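Local coordinates for protein Eps1p (Saccharomyces cerevisiae, PDB 4TW5) that is a yeast member of the protein disulfide isomerase family, built from thioredoxin-like domains, at residues Leu27-Phe32 with Ala112-Glu117; Glu56-Lys59 with Ile63-Ser66; Ile82-Glu87 with Ile97-Glu102; Pro86-Tyr91 with Glu108-Phe113. All coordinates share one frame; numbering follows the deposited sequence.

Contact 1 of 4, residues Leu27-Phe32 with Ala112-Glu117; sequences LHIIDF and AFARRE
I29 and A114 make the tight part of this contact: the CD1 methyl of I29 lies 3.6 Å from A114 CB. The same methyl also meets the F113 ring obliquely, 3.8 Å from CD2, so it sits between an alanine and a phenylalanine one position apart on the helix. Its reach comes from a stretched chain, with CG1 opposite the carbonyl carbon (chi1 -60°) and CD1 fully extended beyond it. The side chains of I29 and F113 run antiparallel alongside each other. A small alanine suits the spot because its lone methyl leaves room for the isoleucine tip to approach the helix backbone.

Strand 27-32 and helix 112-117 run at 150° to each other, their axes 10.3 Å apart at the closest. This is a helix lying on the central sheet of a thioredoxin fold, with L27 and I29, alternate residues of the strand, turned to it. F65, I88 and L90 of the neighbouring strands also touch I29 and extend the core on both sides.

Packing is looser at L27, whose CD1 stays 4.1 Å from the backbone O of E117. The carboxylate of E117 turns away from the strand to a salt bridge with K98, while its CG lies 3.5 Å above one face of the F113 ring. On the partly exposed flank of the helix, R115 points away from the strand and forms a salt bridge with E57.

Contact 2 of 4, residues Glu56-Lys59 with Ile63-Ser66; sequences EESK and ITFS
S58 and I63 carry this contact, and the backbone carbonyl of I63 is where they meet. The hydroxyl of S58 donates to I63 O over 2.8 Å, arriving at a C=O...OG angle of 150° and tilted 25° from the carbonyl plane. The torsion explains the reach: OG stands opposite the backbone N of S58 (chi1 178°), which carries it outward from the helix to the start of the strand. Serine suits the place because its hydroxyl is on a short arm, so a donor can sit close to the helix backbone and still reach the strand. The CA of S58 adds a C-H...O contact to the same oxygen, 3.4 Å away.

A second bond runs the other way, from I63 N to S58 O, but at 3.3 Å it is weak. Each residue thus both gives and accepts, and the two bonds tie the helix to the first residue of the strand across a very short connection. I63 has much surface covered here although its side chain stays clear of the helix segment. Its apolar branches instead pack on L27, S118 and F54, as fits a buried isoleucine. T64 is marginal, its OG1 4.1 Å from S58 OG.

In the thioredoxin fold this is the turn from a helix into an outer strand of the central sheet. Strand 63-69 pairs in parallel with strand 27-33, the backbone of T64 hydrogen-bonding to L27 and I29, while F65 packs on L110 and A114 of helix 107-118.

Contact 3 of 4, residues Ile82-Glu87 with Ile97-Glu102; sequences IEYFPE and IKSFTE
With its ring carbon CG between the backbone N and the carbonyl carbon (chi1 48°), Y84 sends its hydroxyl across to S99 and T101, while E87, its CG opposite its own N (chi1 -179°) and its chain extended, reaches the same serine. These groups join the loop leading into strand 87-92, and its first residue E87, to strand 95-99, the edge of the thioredoxin-fold sheet, and the turn after it. The loop ends in the cis-proline P86, a hallmark of this fold; P86 and F85 both pack on C40, one of the two cysteines of the C37-C40 disulfide.

The crossing itself is modest. Y84 OH makes loose van der Waals contacts with S99 CB and T101 CG2, each at 3.9 Å, and Y84 and T101 meet at about a right angle. The long tyrosine suits this place because it spans the gap. E87 OE2 comes within 3.6 Å of S99 OG without bonding to it: the carboxylate is paired with R89 in a salt bridge, and the serine hydroxyl is bonded to Y96.

Glutamate suits its position because its length lets it hold the loop as well. E87 OE1 accepts the backbone N-H of E83 at 3.2 Å, through its syn lone pair. On the strand side, I97 and K98 together oppose the single residue L90, a classic beta bulge. E87 OE1 lies 3.7 Å from the plane of the Y84 ring, over one face and offset toward its rim.

Contact 4 of 4, residues Pro86-Tyr91 with Glu108-Phe113; sequences PEIRLY and ESLIAF
Strand 87-91 passes beneath helix 108-113 with I88 nearest L110 and L90 nearest F113, their CA atoms 9.7 and 9.9 Å apart, and no hydrogen bond joins the two segments. That spacing is filled by side chains alone. I88 sends CD1 to L110 CD2, at 4.3 Å; both are branched aliphatics with extended chains, able to bridge a wide gap. About one helical turn on, the F113 ring presents CZ to L90 CB, also 4.3 Å away and at an oblique angle. The ring stretches to the strand because its CG lies opposite the backbone N (chi1 175°). A phenylalanine suits this place, being long enough to meet the start of the leucine side chain.

Between these two, R89 points from the strand to the other side of the sheet, where polar groups hold it. Its NE and NH2 both bond to E87 OE2, at 2.6 and 2.9 Å, side-on in the guanidinium plane yet from above the carboxylate plane. Its NH1 bonds to Y91 OH at 3.1 Å and also to the backbone oxygen of E80. Three alternate residues of the strand, E87, R89 and Y91, are thereby linked on the face away from the helix, which would limit the rotation of the arginine.

In the thioredoxin fold, strand 87-92 lies between strands 27-33 and 95-99, and W47 of helix 44-53 touches both I88 and L110.

Following the chain, strand 27-33 comes first, and contact 1 closes a long loop when helix 107-118 returns to it. Everything else lies within that loop or shares its end. Contact 2 closes early and locally, from helix 55-61 into strand 63-69, the parallel neighbour of strand 27-33. Contacts 3 and 4 come after it and overlap each other, sharing P86 and E87: contact 3 reaches edge strand 95-99, and contact 4 carries on to helix 107-118, where it shares A112 and F113 with contact 1. Contacts 1 and 4 seat helix 107-118 on the sheet, contact 2 anchors helix 55-61 at its edge, and contact 3 links a loop to its other edge strand.

Contact 1 of 4, residues Leu27-Phe32 with Ala112-Glu117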
loop_
_atom_site.group_PDB
_atom_site.type_symbol
_atom_site.label_atom_id
_atom_site.label_comp_id
_atom_site.label_asym_id
_atom_site.label_seq_id
_atom_site.Cartn_x
_atom_site.Cartn_y
_atom_site.Cartn_z
ATOM N N LEU A 27 44.804 -20.889 -3.708
ATOM C CA LEU A 27 44.908 -19.469 -3.346
ATOM C C LEU A 27 46.130 -19.146 -2.512
ATOM O O LEU A 27 46.590 -19.957 -1.718
ATOM C CB LEU A 27 43.661 -19.025 -2.585
ATOM C CG LEU A 27 42.361 -19.094 -3.379
ATOM C CD1 LEU A 27 41.141 -18.800 -2.522
ATOM C CD2 LEU A 27 42.465 -18.055 -4.468
ATOM N N HIS A 28 46.673 -17.954 -2.702
ATOM C CA HIS A 28 47.793 -17.513 -1.892
ATOM C C HIS A 28 47.557 -16.132 -1.338
ATOM O O HIS A 28 47.107 -15.237 -2.051
ATOM C CB HIS A 28 49.078 -17.561 -2.699
ATOM C CG HIS A 28 49.584 -18.948 -2.896
ATOM N ND1 HIS A 28 49.034 -19.809 -3.821
ATOM C CD2 HIS A 28 50.562 -19.642 -2.267
ATOM C CE1 HIS A 28 49.656 -20.974 -3.758
ATOM N NE2 HIS A 28 50.596 -20.894 -2.831
ATOM N N ILE A 29 47.792 -15.978 -0.043
ATOM C CA ILE A 29 47.759 -14.678 0.589
ATOM C C ILE A 29 49.188 -14.264 0.903
ATOM O O ILE A 29 49.818 -14.833 1.784
ATOM C CB ILE A 29 46.917 -14.687 1.861
ATOM C CG1 ILE A 29 45.469 -15.089 1.553
ATOM C CG2 ILE A 29 46.948 -13.336 2.500
ATOM C CD1 ILE A 29 44.625 -15.208 2.792
ATOM N N ILE A 30 49.712 -13.302 0.161
ATOM C CA ILE A 30 51.129 -13.009 0.237
ATOM C C ILE A 30 51.453 -11.677 0.898
ATOM O O ILE A 30 50.851 -10.641 0.596
ATOM C CB ILE A 30 51.767 -13.018 -1.154
ATOM C CG1 ILE A 30 51.394 -14.302 -1.893
ATOM C CG2 ILE A 30 53.292 -12.904 -1.046
ATOM C CD1 ILE A 30 51.875 -14.343 -3.343
ATOM N N ASP A 31 52.417 -11.720 1.813
ATOM C CA ASP A 31 52.913 -10.517 2.458
ATOM C C ASP A 31 54.191 -10.024 1.773
ATOM O O ASP A 31 55.278 -10.547 2.016
ATOM C CB ASP A 31 53.175 -10.759 3.951
ATOM C CG ASP A 31 53.930 -9.606 4.602
ATOM O OD1 ASP A 31 53.833 -8.465 4.103
ATOM O OD2 ASP A 31 54.630 -9.835 5.611
ATOM N N PHE A 32 54.050 -9.035 0.900
ATOM C CA PHE A 32 55.210 -8.358 0.335
ATOM C C PHE A 32 55.724 -7.388 1.386
ATOM O O PHE A 32 55.139 -6.330 1.614
ATOM C CB PHE A 32 54.854 -7.653 -0.980
ATOM C CG PHE A 32 54.496 -8.611 -2.079
ATOM C CD1 PHE A 32 53.213 -9.112 -2.196
ATOM C CD2 PHE A 32 55.464 -9.053 -2.965
ATOM C CE1 PHE A 32 52.905 -10.020 -3.191
ATOM C CE2 PHE A 32 55.161 -9.955 -3.961
ATOM C CZ PHE A 32 53.882 -10.438 -4.078
ATOM N N ALA A 112 40.078 -14.742 9.135
ATOM C CA ALA A 112 38.714 -14.465 8.685
ATOM C C ALA A 112 38.713 -14.172 7.191
ATOM O O ALA A 112 37.873 -14.664 6.454
ATOM C CB ALA A 112 38.102 -13.302 9.480
ATOM N N PHE A 113 39.680 -13.374 6.766
ATOM C CA PHE A 113 39.883 -13.040 5.373
ATOM C C PHE A 113 40.157 -14.247 4.500
ATOM O O PHE A 113 39.652 -14.322 3.386
ATOM C CB PHE A 113 41.024 -12.036 5.232
ATOM C CG PHE A 113 41.379 -11.715 3.814
ATOM C CD1 PHE A 113 40.493 -11.055 2.993
ATOM C CD2 PHE A 113 42.619 -12.064 3.312
ATOM C CE1 PHE A 113 40.838 -10.759 1.684
ATOM C CE2 PHE A 113 42.973 -11.768 2.016
ATOM C CZ PHE A 113 42.084 -11.114 1.195
ATOM N N ALA A 114 40.988 -15.176 4.956
ATOM C CA ALA A 114 41.184 -16.361 4.145
ATOM C C ALA A 114 39.864 -17.159 4.059
ATOM O O ALA A 114 39.428 -17.535 2.957
ATOM C CB ALA A 114 42.326 -17.216 4.684
ATOM N N ARG A 115 39.190 -17.357 5.189
ATOM C CA ARG A 115 37.908 -18.067 5.165
ATOM C C ARG A 115 36.865 -17.353 4.290
ATOM O O ARG A 115 36.126 -17.986 3.559
ATOM C CB ARG A 115 37.347 -18.246 6.573
ATOM C CG ARG A 115 38.144 -19.193 7.438
ATOM C CD ARG A 115 37.633 -19.158 8.836
ATOM N NE ARG A 115 38.289 -20.127 9.694
ATOM C CZ ARG A 115 38.227 -20.098 11.019
ATOM N NH1 ARG A 115 37.530 -19.143 11.620
ATOM N NH2 ARG A 115 38.849 -21.027 11.740
ATOM N N ARG A 116 36.826 -16.033 4.368
ATOM C CA ARG A 116 35.894 -15.242 3.565
ATOM C C ARG A 116 36.128 -15.499 2.061
ATOM O O ARG A 116 35.204 -15.793 1.317
ATOM C CB ARG A 116 36.052 -13.756 3.929
ATOM C CG ARG A 116 34.831 -12.904 3.686
ATOM C CD ARG A 116 35.032 -11.459 4.167
ATOM N NE ARG A 116 35.366 -11.435 5.577
ATOM C CZ ARG A 116 36.515 -10.990 6.063
ATOM N NH1 ARG A 116 37.427 -10.487 5.253
ATOM N NH2 ARG A 116 36.741 -11.042 7.363
ATOM N N GLU A 117 37.388 -15.451 1.653
ATOM C CA GLU A 117 37.772 -15.601 0.270
ATOM C C GLU A 117 37.616 -16.999 -0.293
ATOM O O GLU A 117 37.509 -17.160 -1.506
ATOM C CB GLU A 117 39.219 -15.139 0.089
ATOM C CG GLU A 117 39.360 -13.627 0.316
ATOM C CD GLU A 117 38.377 -12.790 -0.509
ATOM O OE1 GLU A 117 38.109 -13.121 -1.694
ATOM O OE2 GLU A 117 37.848 -11.805 0.049
#

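Contact 2 of 4, residues Glu56-Lys59 with Ile63-Ser66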
loop_
_atom_site.group_PDB
_atom_site.type_symbol
_atom_site.label_atom_id
_atom_site.label_comp_id
_atom_site.label_asym_id
_atom_site.label_seq_id
_atom_site.Cartn_x
_atom_site.Cartn_y
_atom_site.Cartn_z
ATOM N N GLU A 56 45.797 -26.302 9.510
ATOM C CA GLU A 56 44.798 -27.320 9.176
ATOM C C GLU A 56 43.841 -26.935 8.044
ATOM O O GLU A 56 43.596 -27.717 7.123
ATOM C CB GLU A 56 43.954 -27.669 10.410
ATOM C CG GLU A 56 44.693 -28.393 11.518
ATOM C CD GLU A 56 45.583 -29.515 11.001
ATOM O OE1 GLU A 56 45.083 -30.394 10.255
ATOM O OE2 GLU A 56 46.785 -29.519 11.348
ATOM N N GLU A 57 43.315 -25.719 8.122
ATOM C CA GLU A 57 42.313 -25.237 7.188
ATOM C C GLU A 57 42.991 -25.020 5.851
ATOM O O GLU A 57 42.402 -25.250 4.790
ATOM C CB GLU A 57 41.676 -23.961 7.730
ATOM C CG GLU A 57 40.836 -24.258 8.979
ATOM C CD GLU A 57 40.130 -23.046 9.563
ATOM O OE1 GLU A 57 39.533 -23.196 10.654
ATOM O OE2 GLU A 57 40.240 -21.936 8.993
ATOM N N SER A 58 44.269 -24.659 5.932
ATOM C CA SER A 58 45.115 -24.447 4.771
ATOM C C SER A 58 45.034 -25.612 3.803
ATOM O O SER A 58 44.949 -25.421 2.594
ATOM C CB SER A 58 46.558 -24.254 5.217
ATOM O OG SER A 58 47.400 -24.081 4.100
ATOM N N LYS A 59 45.022 -26.817 4.357
ATOM C CA LYS A 59 44.973 -28.048 3.580
ATOM C C LYS A 59 43.608 -28.194 2.923
ATOM O O LYS A 59 43.502 -28.431 1.728
ATOM C CB LYS A 59 45.205 -29.271 4.485
ATOM C CG LYS A 59 46.582 -29.416 5.095
ATOM C CD LYS A 59 46.481 -30.290 6.339
ATOM C CE LYS A 59 47.785 -30.348 7.116
ATOM N NZ LYS A 59 47.588 -31.078 8.413
ATOM N N ILE A 63 44.279 -22.899 0.567
ATOM C CA ILE A 63 44.744 -21.523 0.710
ATOM C C ILE A 63 46.042 -21.506 1.488
ATOM O O ILE A 63 46.137 -22.122 2.531
ATOM C CB ILE A 63 43.723 -20.628 1.457
ATOM C CG1 ILE A 63 42.367 -20.635 0.772
ATOM C CG2 ILE A 63 44.243 -19.212 1.556
ATOM C CD1 ILE A 63 41.307 -19.983 1.628
ATOM N N THR A 64 47.035 -20.785 0.984
ATOM C CA THR A 64 48.331 -20.774 1.626
ATOM C C THR A 64 48.766 -19.357 1.973
ATOM O O THR A 64 48.693 -18.462 1.143
ATOM C CB THR A 64 49.397 -21.433 0.721
ATOM O OG1 THR A 64 49.107 -22.818 0.591
ATOM C CG2 THR A 64 50.804 -21.289 1.318
ATOM N N PHE A 65 49.266 -19.150 3.185
ATOM C CA PHE A 65 49.902 -17.879 3.489
ATOM C C PHE A 65 51.376 -17.928 3.128
ATOM O O PHE A 65 52.109 -18.821 3.570
ATOM C CB PHE A 65 49.738 -17.529 4.952
ATOM C CG PHE A 65 48.341 -17.132 5.341
ATOM C CD1 PHE A 65 47.980 -15.795 5.401
ATOM C CD2 PHE A 65 47.403 -18.095 5.684
ATOM C CE1 PHE A 65 46.700 -15.424 5.785
ATOM C CE2 PHE A 65 46.128 -17.736 6.073
ATOM C CZ PHE A 65 45.770 -16.394 6.122
ATOM N N SER A 66 51.806 -16.943 2.345
ATOM C CA SER A 66 53.182 -16.851 1.867
ATOM C C SER A 66 53.738 -15.438 2.064
ATOM O O SER A 66 53.026 -14.532 2.491
ATOM C CB SER A 66 53.278 -17.215 0.392
ATOM O OG SER A 66 52.638 -18.442 0.125
#

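Contact 3 of 4, residues Ile82-Glu87 with Ile97-Glu102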
loop_
_atom_site.group_PDB
_atom_site.type_symbol
_atom_site.label_atom_id
_atom_site.label_comp_id
_atom_site.label_asym_id
_atom_site.label_seq_id
_atom_site.Cartn_x
_atom_site.Cartn_y
_atom_site.Cartn_z
ATOM N N ILE A 82 54.392 -3.417 -6.367
ATOM C CA ILE A 82 54.219 -3.094 -4.954
ATOM C C ILE A 82 54.342 -1.595 -4.729
ATOM O O ILE A 82 55.342 -0.990 -5.108
ATOM C CB ILE A 82 55.265 -3.825 -4.083
ATOM C CG1 ILE A 82 55.200 -5.333 -4.324
ATOM C CG2 ILE A 82 55.082 -3.493 -2.605
ATOM C CD1 ILE A 82 53.805 -5.918 -4.154
ATOM N N GLU A 83 53.330 -0.995 -4.109
ATOM C CA GLU A 83 53.357 0.437 -3.844
ATOM C C GLU A 83 53.797 0.727 -2.417
ATOM O O GLU A 83 54.554 1.662 -2.183
ATOM C CB GLU A 83 52.003 1.100 -4.128
ATOM C CG GLU A 83 51.484 0.918 -5.554
ATOM C CD GLU A 83 50.037 1.368 -5.728
ATOM O OE1 GLU A 83 49.248 1.234 -4.771
ATOM O OE2 GLU A 83 49.697 1.880 -6.820
ATOM N N TYR A 84 53.341 -0.073 -1.462
ATOM C CA TYR A 84 53.666 0.201 -0.069
ATOM C C TYR A 84 54.207 -1.018 0.663
ATOM O O TYR A 84 54.172 -2.133 0.147
ATOM C CB TYR A 84 52.422 0.736 0.655
ATOM C CG TYR A 84 51.158 -0.073 0.427
ATOM C CD1 TYR A 84 50.717 -0.998 1.372
ATOM C CD2 TYR A 84 50.398 0.095 -0.727
ATOM C CE1 TYR A 84 49.556 -1.735 1.172
ATOM C CE2 TYR A 84 49.240 -0.637 -0.939
ATOM C CZ TYR A 84 48.824 -1.548 0.011
ATOM O OH TYR A 84 47.674 -2.267 -0.213
ATOM N N PHE A 85 54.701 -0.784 1.871
ATOM C CA PHE A 85 55.198 -1.823 2.760
ATOM C C PHE A 85 54.546 -1.654 4.129
ATOM O O PHE A 85 54.480 -0.539 4.651
ATOM C CB PHE A 85 56.721 -1.766 2.884
ATOM C CG PHE A 85 57.459 -2.207 1.648
ATOM C CD1 PHE A 85 57.028 -3.307 0.921
ATOM C CD2 PHE A 85 58.586 -1.522 1.216
ATOM C CE1 PHE A 85 57.713 -3.718 -0.216
ATOM C CE2 PHE A 85 59.273 -1.920 0.081
ATOM C CZ PHE A 85 58.834 -3.021 -0.637
ATOM N N PRO A 86 54.022 -2.753 4.696
ATOM C CA PRO A 86 53.947 -4.040 4.005
ATOM C C PRO A 86 52.689 -4.096 3.150
ATOM O O PRO A 86 51.740 -3.355 3.418
ATOM C CB PRO A 86 53.873 -5.040 5.148
ATOM C CG PRO A 86 53.131 -4.295 6.209
ATOM C CD PRO A 86 53.509 -2.843 6.074
ATOM N N GLU A 87 52.668 -4.969 2.152
ATOM C CA GLU A 87 51.487 -5.095 1.309
ATOM C C GLU A 87 50.971 -6.521 1.246
ATOM O O GLU A 87 51.661 -7.422 0.749
ATOM C CB GLU A 87 51.779 -4.595 -0.095
ATOM C CG GLU A 87 50.574 -4.687 -0.991
ATOM C CD GLU A 87 50.692 -3.838 -2.226
ATOM O OE1 GLU A 87 51.670 -3.063 -2.331
ATOM O OE2 GLU A 87 49.804 -3.955 -3.097
ATOM N N ILE A 97 44.438 -10.773 -7.524
ATOM C CA ILE A 97 43.004 -10.634 -7.369
ATOM C C ILE A 97 42.662 -9.339 -6.634
ATOM O O ILE A 97 41.948 -8.492 -7.172
ATOM C CB ILE A 97 42.390 -11.826 -6.621
ATOM C CG1 ILE A 97 42.422 -13.074 -7.500
ATOM C CG2 ILE A 97 40.942 -11.559 -6.268
ATOM C CD1 ILE A 97 41.866 -14.300 -6.814
ATOM N N LYS A 98 43.199 -9.173 -5.427
ATOM C CA LYS A 98 42.866 -8.022 -4.595
ATOM C C LYS A 98 43.848 -7.864 -3.440
ATOM O O LYS A 98 44.592 -8.790 -3.140
ATOM C CB LYS A 98 41.449 -8.183 -4.046
ATOM C CG LYS A 98 41.364 -9.230 -2.939
ATOM C CD LYS A 98 39.987 -9.299 -2.301
ATOM C CE LYS A 98 38.982 -9.951 -3.217
ATOM N NZ LYS A 98 37.725 -10.210 -2.460
ATOM N N SER A 99 43.852 -6.700 -2.794
ATOM C CA SER A 99 44.697 -6.481 -1.610
ATOM C C SER A 99 43.863 -6.427 -0.343
ATOM O O SER A 99 42.711 -6.018 -0.373
ATOM C CB SER A 99 45.513 -5.187 -1.738
ATOM O OG SER A 99 46.441 -5.265 -2.813
ATOM N N PHE A 100 44.467 -6.803 0.776
ATOM C CA PHE A 100 43.800 -6.770 2.071
ATOM C C PHE A 100 44.323 -5.596 2.906
ATOM O O PHE A 100 45.352 -5.695 3.577
ATOM C CB PHE A 100 44.007 -8.104 2.792
ATOM C CG PHE A 100 43.414 -8.163 4.174
ATOM C CD1 PHE A 100 42.047 -8.275 4.354
ATOM C CD2 PHE A 100 44.228 -8.164 5.294
ATOM C CE1 PHE A 100 41.502 -8.359 5.633
ATOM C CE2 PHE A 100 43.690 -8.250 6.569
ATOM C CZ PHE A 100 42.331 -8.345 6.740
ATOM N N THR A 101 43.599 -4.485 2.849
ATOM C CA THR A 101 44.037 -3.227 3.441
ATOM C C THR A 101 43.494 -3.029 4.840
ATOM O O THR A 101 43.849 -2.072 5.525
ATOM C CB THR A 101 43.588 -2.051 2.599
ATOM O OG1 THR A 101 42.160 -1.978 2.635
ATOM C CG2 THR A 101 44.058 -2.219 1.165
ATOM N N GLU A 102 42.614 -3.926 5.251
ATOM C CA GLU A 102 41.952 -3.816 6.539
ATOM C C GLU A 102 42.962 -3.713 7.678
ATOM O O GLU A 102 43.975 -4.409 7.681
ATOM C CB GLU A 102 41.028 -5.016 6.734
ATOM C CG GLU A 102 40.422 -5.154 8.107
ATOM C CD GLU A 102 39.603 -6.423 8.228
ATOM O OE1 GLU A 102 39.017 -6.829 7.208
ATOM O OE2 GLU A 102 39.570 -7.029 9.326
#

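Contact 4 of 4, residues Pro86-Tyr91 with Glu108-Phe113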
loop_
_atom_site.group_PDB
_atom_site.type_symbol
_atom_site.label_atom_id
_atom_site.label_comp_id
_atom_site.label_asym_id
_atom_site.label_seq_id
_atom_site.Cartn_x
_atom_site.Cartn_y
_atom_site.Cartn_z
ATOM N N PRO A 86 54.022 -2.753 4.696
ATOM C CA PRO A 86 53.947 -4.040 4.005
ATOM C C PRO A 86 52.689 -4.096 3.150
ATOM O O PRO A 86 51.740 -3.355 3.418
ATOM C CB PRO A 86 53.873 -5.040 5.148
ATOM C CG PRO A 86 53.131 -4.295 6.209
ATOM C CD PRO A 86 53.509 -2.843 6.074
ATOM N N GLU A 87 52.668 -4.969 2.152
ATOM C CA GLU A 87 51.487 -5.095 1.309
ATOM C C GLU A 87 50.971 -6.521 1.246
ATOM O O GLU A 87 51.661 -7.422 0.749
ATOM C CB GLU A 87 51.779 -4.595 -0.095
ATOM C CG GLU A 87 50.574 -4.687 -0.991
ATOM C CD GLU A 87 50.692 -3.838 -2.226
ATOM O OE1 GLU A 87 51.670 -3.063 -2.331
ATOM O OE2 GLU A 87 49.804 -3.955 -3.097
ATOM N N ILE A 88 49.753 -6.717 1.749
ATOM C CA ILE A 88 49.137 -8.038 1.784
ATOM C C ILE A 88 48.172 -8.277 0.616
ATOM O O ILE A 88 47.205 -7.541 0.446
ATOM C CB ILE A 88 48.389 -8.239 3.091
ATOM C CG1 ILE A 88 49.277 -7.820 4.261
ATOM C CG2 ILE A 88 47.924 -9.694 3.224
ATOM C CD1 ILE A 88 48.587 -7.907 5.585
ATOM N N ARG A 89 48.422 -9.325 -0.166
ATOM C CA ARG A 89 47.691 -9.557 -1.417
ATOM C C ARG A 89 47.157 -10.986 -1.594
ATOM O O ARG A 89 47.733 -11.947 -1.066
ATOM C CB ARG A 89 48.589 -9.241 -2.606
ATOM C CG ARG A 89 49.057 -7.807 -2.732
ATOM C CD ARG A 89 49.776 -7.645 -4.047
ATOM N NE ARG A 89 50.131 -6.265 -4.330
ATOM C CZ ARG A 89 50.494 -5.826 -5.530
ATOM N NH1 ARG A 89 50.563 -6.664 -6.549
ATOM N NH2 ARG A 89 50.801 -4.553 -5.707
ATOM N N LEU A 90 46.048 -11.108 -2.329
ATOM C CA LEU A 90 45.488 -12.394 -2.723
ATOM C C LEU A 90 45.736 -12.710 -4.204
ATOM O O LEU A 90 45.413 -11.921 -5.095
ATOM C CB LEU A 90 43.987 -12.451 -2.440
ATOM C CG LEU A 90 43.296 -13.800 -2.734
ATOM C CD1 LEU A 90 43.779 -14.918 -1.768
ATOM C CD2 LEU A 90 41.797 -13.655 -2.657
ATOM N N TYR A 91 46.307 -13.877 -4.463
ATOM C CA TYR A 91 46.539 -14.340 -5.820
ATOM C C TYR A 91 45.811 -15.646 -6.066
ATOM O O TYR A 91 45.520 -16.389 -5.127
ATOM C CB TYR A 91 48.028 -14.526 -6.074
ATOM C CG TYR A 91 48.794 -13.234 -6.263
ATOM C CD1 TYR A 91 49.084 -12.412 -5.180
ATOM C CD2 TYR A 91 49.266 -12.857 -7.514
ATOM C CE1 TYR A 91 49.797 -11.232 -5.344
ATOM C CE2 TYR A 91 49.982 -11.678 -7.687
ATOM C CZ TYR A 91 50.243 -10.878 -6.591
ATOM O OH TYR A 91 50.955 -9.720 -6.733
ATOM N N GLU A 108 43.275 -13.007 13.953
ATOM C CA GLU A 108 41.844 -13.112 13.741
ATOM C C GLU A 108 41.457 -12.544 12.359
ATOM O O GLU A 108 40.733 -13.191 11.592
ATOM C CB GLU A 108 41.086 -12.364 14.841
ATOM C CG GLU A 108 41.097 -13.018 16.217
ATOM C CD GLU A 108 42.458 -12.925 16.908
ATOM O OE1 GLU A 108 43.216 -11.981 16.598
ATOM O OE2 GLU A 108 42.769 -13.792 17.759
ATOM N N SER A 109 41.963 -11.353 12.036
ATOM C CA SER A 109 41.557 -10.694 10.795
ATOM C C SER A 109 42.072 -11.408 9.541
ATOM O O SER A 109 41.393 -11.444 8.529
ATOM C CB SER A 109 42.016 -9.246 10.769
ATOM O OG SER A 109 43.404 -9.161 10.549
ATOM N N LEU A 110 43.275 -11.963 9.608
ATOM C CA LEU A 110 43.849 -12.655 8.469
ATOM C C LEU A 110 43.149 -13.988 8.272
ATOM O O LEU A 110 42.795 -14.338 7.158
ATOM C CB LEU A 110 45.352 -12.861 8.661
ATOM C CG LEU A 110 46.177 -11.582 8.520
ATOM C CD1 LEU A 110 47.662 -11.848 8.760
ATOM C CD2 LEU A 110 45.946 -10.991 7.129
ATOM N N ILE A 111 42.926 -14.720 9.360
ATOM C CA ILE A 111 42.188 -15.973 9.259
ATOM C C ILE A 111 40.795 -15.752 8.653
ATOM O O ILE A 111 40.393 -16.492 7.759
ATOM C CB ILE A 111 42.047 -16.670 10.617
ATOM C CG1 ILE A 111 43.421 -17.036 11.170
ATOM C CG2 ILE A 111 41.213 -17.950 10.503
ATOM C CD1 ILE A 111 44.293 -17.797 10.218
ATOM N N ALA A 112 40.078 -14.742 9.135
ATOM C CA ALA A 112 38.714 -14.465 8.685
ATOM C C ALA A 112 38.713 -14.172 7.191
ATOM O O ALA A 112 37.873 -14.664 6.454
ATOM C CB ALA A 112 38.102 -13.302 9.480
ATOM N N PHE A 113 39.680 -13.374 6.766
ATOM C CA PHE A 113 39.883 -13.040 5.373
ATOM C C PHE A 113 40.157 -14.247 4.500
ATOM O O PHE A 113 39.652 -14.322 3.386
ATOM C CB PHE A 113 41.024 -12.036 5.232
ATOM C CG PHE A 113 41.379 -11.715 3.814
ATOM C CD1 PHE A 113 40.493 -11.055 2.993
ATOM C CD2 PHE A 113 42.619 -12.064 3.312
ATOM C CE1 PHE A 113 40.838 -10.759 1.684
ATOM C CE2 PHE A 113 42.973 -11.768 2.016
ATOM C CZ PHE A 113 42.084 -11.114 1.195
#